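J domain-containing protein required for chloroplast accumulation response 1 (Arabidopsis thaliana, PDB 3AG7) is required for chloroplast photorelocation movement, modulating chloroplast actin filaments, and carries the auxilin-like J domain whose co-chaperone activity this movement needs. Local coordinates at residues A[16-21]-A[31-36]; A[25-30]-A[98-103]. One frame throughout, in Å; residues are numbered along the deposited sequence.

Contact 1: A[16-21]-A[31-36]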
loop_
_atom_site.group_PDB
_atom_site.type_symbol
_atom_site.label_atom_id
_atom_site.label_comp_id
_atom_site.label_asym_id
_atom_site.label_seq_id
_atom_site.Cartn_x
_atom_site.Cartn_y
_atom_site.Cartn_z
ATOM N N ARG A 16 -1.547 -1.320 11.275
ATOM C CA ARG A 16 -2.776 -1.954 11.824
ATOM C C ARG A 16 -3.941 -0.981 11.903
ATOM O O ARG A 16 -5.066 -1.329 11.521
ATOM C CB ARG A 16 -2.530 -2.571 13.211
ATOM C CG ARG A 16 -1.874 -3.947 13.176
ATOM C CD ARG A 16 -1.753 -4.533 14.601
ATOM N NE ARG A 16 -1.286 -3.580 15.619
ATOM C CZ ARG A 16 -0.061 -3.601 16.158
ATOM N NH1 ARG A 16 0.807 -4.502 15.769
ATOM N NH2 ARG A 16 0.293 -2.721 17.074
ATOM N N LYS A 17 -3.676 0.238 12.362
ATOM C CA LYS A 17 -4.707 1.252 12.541
ATOM C C LYS A 17 -5.178 1.668 11.152
ATOM O O LYS A 17 -6.374 1.732 10.897
ATOM C CB LYS A 17 -4.183 2.441 13.356
ATOM C CG LYS A 17 -5.042 3.693 13.316
ATOM C CD LYS A 17 -4.253 4.975 13.691
ATOM C CE LYS A 17 -3.005 5.254 12.804
ATOM N NZ LYS A 17 -3.108 5.007 11.301
ATOM N N TRP A 18 -4.232 1.816 10.230
ATOM C CA TRP A 18 -4.589 2.232 8.869
ATOM C C TRP A 18 -5.423 1.180 8.118
ATOM O O TRP A 18 -6.388 1.514 7.418
ATOM C CB TRP A 18 -3.349 2.659 8.103
ATOM C CG TRP A 18 -3.636 2.965 6.629
ATOM C CD1 TRP A 18 -4.117 4.134 6.111
ATOM C CD2 TRP A 18 -3.415 2.100 5.531
ATOM N NE1 TRP A 18 -4.267 4.023 4.757
ATOM C CE2 TRP A 18 -3.839 2.779 4.371
ATOM C CE3 TRP A 18 -2.912 0.803 5.412
ATOM C CZ2 TRP A 18 -3.749 2.207 3.101
ATOM C CZ3 TRP A 18 -2.866 0.229 4.179
ATOM C CH2 TRP A 18 -3.273 0.928 3.036
ATOM N N SER A 19 -5.103 -0.088 8.292
ATOM C CA SER A 19 -5.671 -1.103 7.448
ATOM C C SER A 19 -6.979 -1.627 8.027
ATOM O O SER A 19 -7.711 -2.366 7.356
ATOM C CB SER A 19 -4.689 -2.256 7.236
ATOM O OG SER A 19 -4.385 -2.946 8.457
ATOM N N SER A 20 -7.236 -1.280 9.288
ATOM C CA SER A 20 -8.429 -1.807 9.993
ATOM C C SER A 20 -9.699 -1.543 9.210
ATOM O O SER A 20 -10.006 -0.391 8.883
ATOM C CB SER A 20 -8.609 -1.146 11.348
ATOM O OG SER A 20 -9.670 -1.807 12.028
ATOM N N GLY A 21 -10.454 -2.611 8.970
ATOM C CA GLY A 21 -11.742 -2.524 8.258
ATOM C C GLY A 21 -11.562 -2.265 6.776
ATOM O O GLY A 21 -12.545 -1.995 6.067
ATOM N N SER A 31 -7.544 4.000 -2.217
ATOM C CA SER A 31 -8.129 5.321 -2.014
ATOM C C SER A 31 -7.593 6.020 -0.739
ATOM O O SER A 31 -7.898 7.204 -0.496
ATOM C CB SER A 31 -9.672 5.253 -1.972
ATOM O OG SER A 31 -10.095 4.574 -0.813
ATOM N N THR A 32 -6.839 5.293 0.074
ATOM C CA THR A 32 -6.311 5.836 1.337
ATOM C C THR A 32 -4.784 5.659 1.525
ATOM O O THR A 32 -4.258 5.949 2.602
ATOM C CB THR A 32 -7.001 5.228 2.587
ATOM O OG1 THR A 32 -6.770 3.800 2.655
ATOM C CG2 THR A 32 -8.494 5.565 2.602
ATOM N N LEU A 33 -4.065 5.329 0.451
ATOM C CA LEU A 33 -2.609 5.153 0.559
ATOM C C LEU A 33 -1.855 6.388 1.027
ATOM O O LEU A 33 -0.793 6.257 1.623
ATOM C CB LEU A 33 -1.999 4.668 -0.760
ATOM C CG LEU A 33 -2.065 3.157 -1.009
ATOM C CD1 LEU A 33 -1.543 2.920 -2.401
ATOM C CD2 LEU A 33 -1.231 2.376 0.019
ATOM N N GLN A 34 -2.430 7.569 0.817
ATOM C CA GLN A 34 -1.768 8.838 1.155
ATOM C C GLN A 34 -1.695 9.007 2.666
ATOM O O GLN A 34 -0.938 9.840 3.174
ATOM C CB GLN A 34 -2.491 10.023 0.483
ATOM C CG GLN A 34 -3.918 10.232 0.934
ATOM C CD GLN A 34 -4.940 9.557 0.021
ATOM O OE1 GLN A 34 -4.809 8.382 -0.339
ATOM N NE2 GLN A 34 -5.986 10.314 -0.355
ATOM N N TYR A 35 -2.446 8.166 3.369
ATOM C CA TYR A 35 -2.510 8.230 4.830
ATOM C C TYR A 35 -1.549 7.235 5.478
ATOM O O TYR A 35 -1.425 7.206 6.689
ATOM C CB TYR A 35 -3.933 8.006 5.323
ATOM C CG TYR A 35 -4.860 9.131 4.913
ATOM C CD1 TYR A 35 -4.754 10.384 5.508
ATOM C CD2 TYR A 35 -5.789 8.948 3.905
ATOM C CE1 TYR A 35 -5.571 11.422 5.122
ATOM C CE2 TYR A 35 -6.605 9.981 3.505
ATOM C CZ TYR A 35 -6.495 11.212 4.113
ATOM O OH TYR A 35 -7.327 12.244 3.724
ATOM N N ILE A 36 -0.863 6.424 4.683
ATOM C CA ILE A 36 0.109 5.469 5.247
ATOM C C ILE A 36 1.496 5.650 4.616
ATOM O O ILE A 36 2.525 5.478 5.281
ATOM C CB ILE A 36 -0.405 3.986 5.172
ATOM C CG1 ILE A 36 0.472 3.009 5.986
ATOM C CG2 ILE A 36 -0.549 3.498 3.767
ATOM C CD1 ILE A 36 0.442 3.267 7.490
HETATM O O HOH W 1 -2.782 6.401 8.949
#

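Contact 2: A[25-30]-A[98-103]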
loop_
_atom_site.group_PDB
_atom_site.type_symbol
_atom_site.label_atom_id
_atom_site.label_comp_id
_atom_site.label_asym_id
_atom_site.label_seq_id
_atom_site.Cartn_x
_atom_site.Cartn_y
_atom_site.Cartn_z
ATOM N N ASN A 25 -10.001 -5.300 0.644
ATOM C CA ASN A 25 -10.772 -4.416 -0.225
ATOM C C ASN A 25 -9.871 -3.459 -0.972
ATOM O O ASN A 25 -9.343 -2.526 -0.379
ATOM C CB ASN A 25 -11.801 -3.620 0.583
ATOM C CG ASN A 25 -12.692 -2.804 -0.310
ATOM O OD1 ASN A 25 -12.199 -2.019 -1.106
ATOM N ND2 ASN A 25 -13.999 -3.059 -0.260
ATOM N N ILE A 26 -9.699 -3.672 -2.281
ATOM C CA ILE A 26 -8.576 -3.015 -2.963
ATOM C C ILE A 26 -8.828 -1.521 -3.063
ATOM O O ILE A 26 -7.897 -0.713 -2.963
ATOM C CB ILE A 26 -8.290 -3.622 -4.373
ATOM C CG1 ILE A 26 -6.964 -3.123 -4.979
ATOM C CG2 ILE A 26 -9.418 -3.248 -5.361
ATOM C CD1 ILE A 26 -5.721 -3.307 -4.114
ATOM N N ARG A 27 -10.081 -1.141 -3.265
ATOM C CA ARG A 27 -10.381 0.287 -3.355
ATOM C C ARG A 27 -10.211 0.988 -2.009
ATOM O O ARG A 27 -9.787 2.155 -1.939
ATOM C CB ARG A 27 -11.804 0.475 -3.854
ATOM C CG ARG A 27 -11.978 0.060 -5.285
ATOM C CD ARG A 27 -13.452 0.186 -5.644
ATOM N NE ARG A 27 -13.727 -0.197 -7.033
ATOM C CZ ARG A 27 -14.101 -1.415 -7.410
ATOM N NH1 ARG A 27 -14.126 -2.419 -6.534
ATOM N NH2 ARG A 27 -14.390 -1.661 -8.690
ATOM N N SER A 28 -10.578 0.307 -0.925
ATOM C CA SER A 28 -10.399 0.912 0.421
ATOM C C SER A 28 -8.925 1.233 0.710
ATOM O O SER A 28 -8.608 2.293 1.286
ATOM C CB SER A 28 -10.922 -0.026 1.515
ATOM O OG SER A 28 -12.346 -0.174 1.462
ATOM N N LEU A 29 -8.047 0.316 0.318
ATOM C CA LEU A 29 -6.587 0.515 0.485
ATOM C C LEU A 29 -6.064 1.552 -0.503
ATOM O O LEU A 29 -5.421 2.510 -0.092
ATOM C CB LEU A 29 -5.831 -0.790 0.286
ATOM C CG LEU A 29 -6.217 -1.927 1.248
ATOM C CD1 LEU A 29 -5.532 -3.223 0.795
ATOM C CD2 LEU A 29 -5.894 -1.587 2.747
ATOM N N LEU A 30 -6.373 1.391 -1.785
ATOM C CA LEU A 30 -5.855 2.328 -2.817
ATOM C C LEU A 30 -6.288 3.803 -2.592
ATOM O O LEU A 30 -5.479 4.723 -2.768
ATOM C CB LEU A 30 -6.250 1.902 -4.239
ATOM C CG LEU A 30 -5.647 0.599 -4.781
ATOM C CD1 LEU A 30 -6.357 0.194 -6.122
ATOM C CD2 LEU A 30 -4.121 0.751 -4.937
ATOM N N ASP A 98 -6.059 -9.922 -5.275
ATOM C CA ASP A 98 -6.577 -11.237 -5.614
ATOM C C ASP A 98 -8.092 -11.360 -5.367
ATOM O O ASP A 98 -8.791 -11.967 -6.156
ATOM C CB ASP A 98 -5.791 -12.314 -4.863
ATOM C CG ASP A 98 -6.232 -13.695 -5.259
ATOM O OD1 ASP A 98 -5.725 -14.214 -6.289
ATOM O OD2 ASP A 98 -7.128 -14.213 -4.579
ATOM N N HIS A 99 -8.588 -10.776 -4.275
ATOM C CA HIS A 99 -10.033 -10.722 -4.015
ATOM C C HIS A 99 -10.789 -9.919 -5.077
ATOM O O HIS A 99 -11.817 -10.360 -5.575
ATOM C CB HIS A 99 -10.277 -10.127 -2.617
ATOM C CG HIS A 99 -11.716 -10.044 -2.219
ATOM N ND1 HIS A 99 -12.402 -11.119 -1.685
ATOM C CD2 HIS A 99 -12.577 -8.998 -2.202
ATOM C CE1 HIS A 99 -13.634 -10.743 -1.388
ATOM N NE2 HIS A 99 -13.765 -9.462 -1.691
ATOM N N PHE A 100 -10.275 -8.749 -5.435
ATOM C CA PHE A 100 -10.863 -7.928 -6.497
ATOM C C PHE A 100 -11.083 -8.728 -7.788
ATOM O O PHE A 100 -12.159 -8.630 -8.431
ATOM C CB PHE A 100 -9.971 -6.688 -6.762
ATOM C CG PHE A 100 -10.331 -5.929 -8.020
ATOM C CD1 PHE A 100 -11.514 -5.201 -8.093
ATOM C CD2 PHE A 100 -9.500 -5.989 -9.165
ATOM C CE1 PHE A 100 -11.858 -4.520 -9.297
ATOM C CE2 PHE A 100 -9.860 -5.352 -10.359
ATOM C CZ PHE A 100 -11.050 -4.624 -10.422
ATOM N N ASN A 101 -10.070 -9.488 -8.189
ATOM C CA ASN A 101 -10.085 -10.181 -9.473
ATOM C C ASN A 101 -10.980 -11.412 -9.481
ATOM O O ASN A 101 -11.174 -12.027 -10.516
ATOM C CB ASN A 101 -8.675 -10.530 -9.939
ATOM C CG ASN A 101 -7.976 -9.361 -10.594
ATOM O OD1 ASN A 101 -8.429 -8.843 -11.619
ATOM N ND2 ASN A 101 -6.903 -8.899 -9.979
ATOM N N THR A 102 -11.576 -11.730 -8.335
ATOM C CA THR A 102 -12.493 -12.863 -8.234
ATOM C C THR A 102 -13.829 -12.427 -7.624
ATOM O O THR A 102 -14.818 -12.338 -8.334
ATOM C CB THR A 102 -11.893 -14.031 -7.435
ATOM O OG1 THR A 102 -11.549 -13.558 -6.122
ATOM C CG2 THR A 102 -10.617 -14.552 -8.107
ATOM N N LEU A 103 -13.849 -12.127 -6.324
ATOM C CA LEU A 103 -15.093 -11.806 -5.591
ATOM C C LEU A 103 -15.577 -10.331 -5.705
ATOM O O LEU A 103 -16.778 -10.067 -5.809
ATOM C CB LEU A 103 -14.927 -12.191 -4.112
ATOM C CG LEU A 103 -14.735 -13.700 -3.942
ATOM C CD1 LEU A 103 -14.433 -14.117 -2.525
ATOM C CD2 LEU A 103 -15.977 -14.383 -4.431
#

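Contact 1: A[16-21]-A[31-36]
Trp18, near the end of helix 5-19, lays its indole against the short 3-10 turn at 33-35. The tight part of the contact is the ring face: CG2 of Ile36 sits over the six-membered ring, 3.5 Å from its centroid and 14° off the normal, a CH-pi contact that brings Ile36 CG2 to 3.4 Å from Trp18 CE2. The indole is directed there by chi1 of 174°, with CG anti to the backbone N. At the ring's rim, Trp18 NE1 donates to Thr32 O at 2.9 Å, bent to 146° at the hydrogen and coming from above the carbonyl plane. Tyr35 N reaches the same oxygen from the opposite face, which leaves this carbonyl gripped by two donors and ties the indole to the turn itself. Leu33 CD2 adds a lighter touch, 3.9 Å from Trp18 CH2, while Thr32 OG1 is hydrogen-bonded to Ser28 O and Lys22 NZ. Lys22 also makes a cation-pi contact with Trp18.

Toward the exposed residues Lys17 and Tyr35 the fit is looser. Here a water accepts from Lys17 NZ and donates to Tyr35 O, both at 2.8 Å; the direct touch on this side is Tyr35 CB against Trp18 CD1, 4.0 Å away. Ile36 also meets Val89 of helix 80-100, so the arrangement joins an N-terminal helix to the helical body, consistent with the extended J domain of auxilin-like proteins.

Contact 2: A[25-30]-A[98-103]
With chi1 of 168° the ring of Phe100 stands anti to its own backbone N, and with CG1 of Ile26 likewise anti to its N, the CG2 branch is the one left to meet Phe100. Ile26 CG2 comes to 3.8 Å from Phe100 CB and lies almost as near to CG, an oblique approach at the root of the ring. The CD1 end of Ile26 leads away from Phe100.

Arg27 arrives from another direction. Its chain is extended from CG to NE and carries the guanidinium to the ring's rim, where Arg27 NH2 lies 3.9 Å from Phe100 CE1. NH2 is near the ring plane, at the edge of Phe100, with the guanidinium and ring planes 76° apart. The polar work of the guanidinium is done elsewhere: NE donates to Met51 O and NH2 to Ile52 O, which should fix its rotation and hold it beside the phenyl edge.

Helix 26-30 starts at Asn25, the N-cap, whose OD1 accepts from Ser28 N at 2.8 Å with a nearly straight angle of 162°. This bond closes the first turn, from which Ile26 and Arg27 extend.

Val57 of helix 54-68 touches Ile26, Arg27 and Phe100, while Ile26 also meets Leu93 and Ala96. The contact therefore packs a short helix against the C-terminal part of helix 80-100, beside the antiparallel pair formed by helices 54-68 and 80-100, the helical hairpin of the J-domain fold.

Contacts 1 and 2 lie with their centres about 14 Å apart and use adjoining pieces of chain: segment 25-30 of contact 2 runs directly into 31-36 of contact 1. They touch where Trp18 CZ2 lies 3.6 Å from Leu29 O, a packing contact. Their segments alternate along the sequence, and the continuous stretch 25-36 meets helix 5-19 through 31-36 and helix 80-100 through 25-30. Helix 80-100 serves both, through Val89 near contact 1 and through Phe100 in contact 2. Contact 1 is the more buried, its centre about 8 Å from that of the chain against about 12 Å for contact 2.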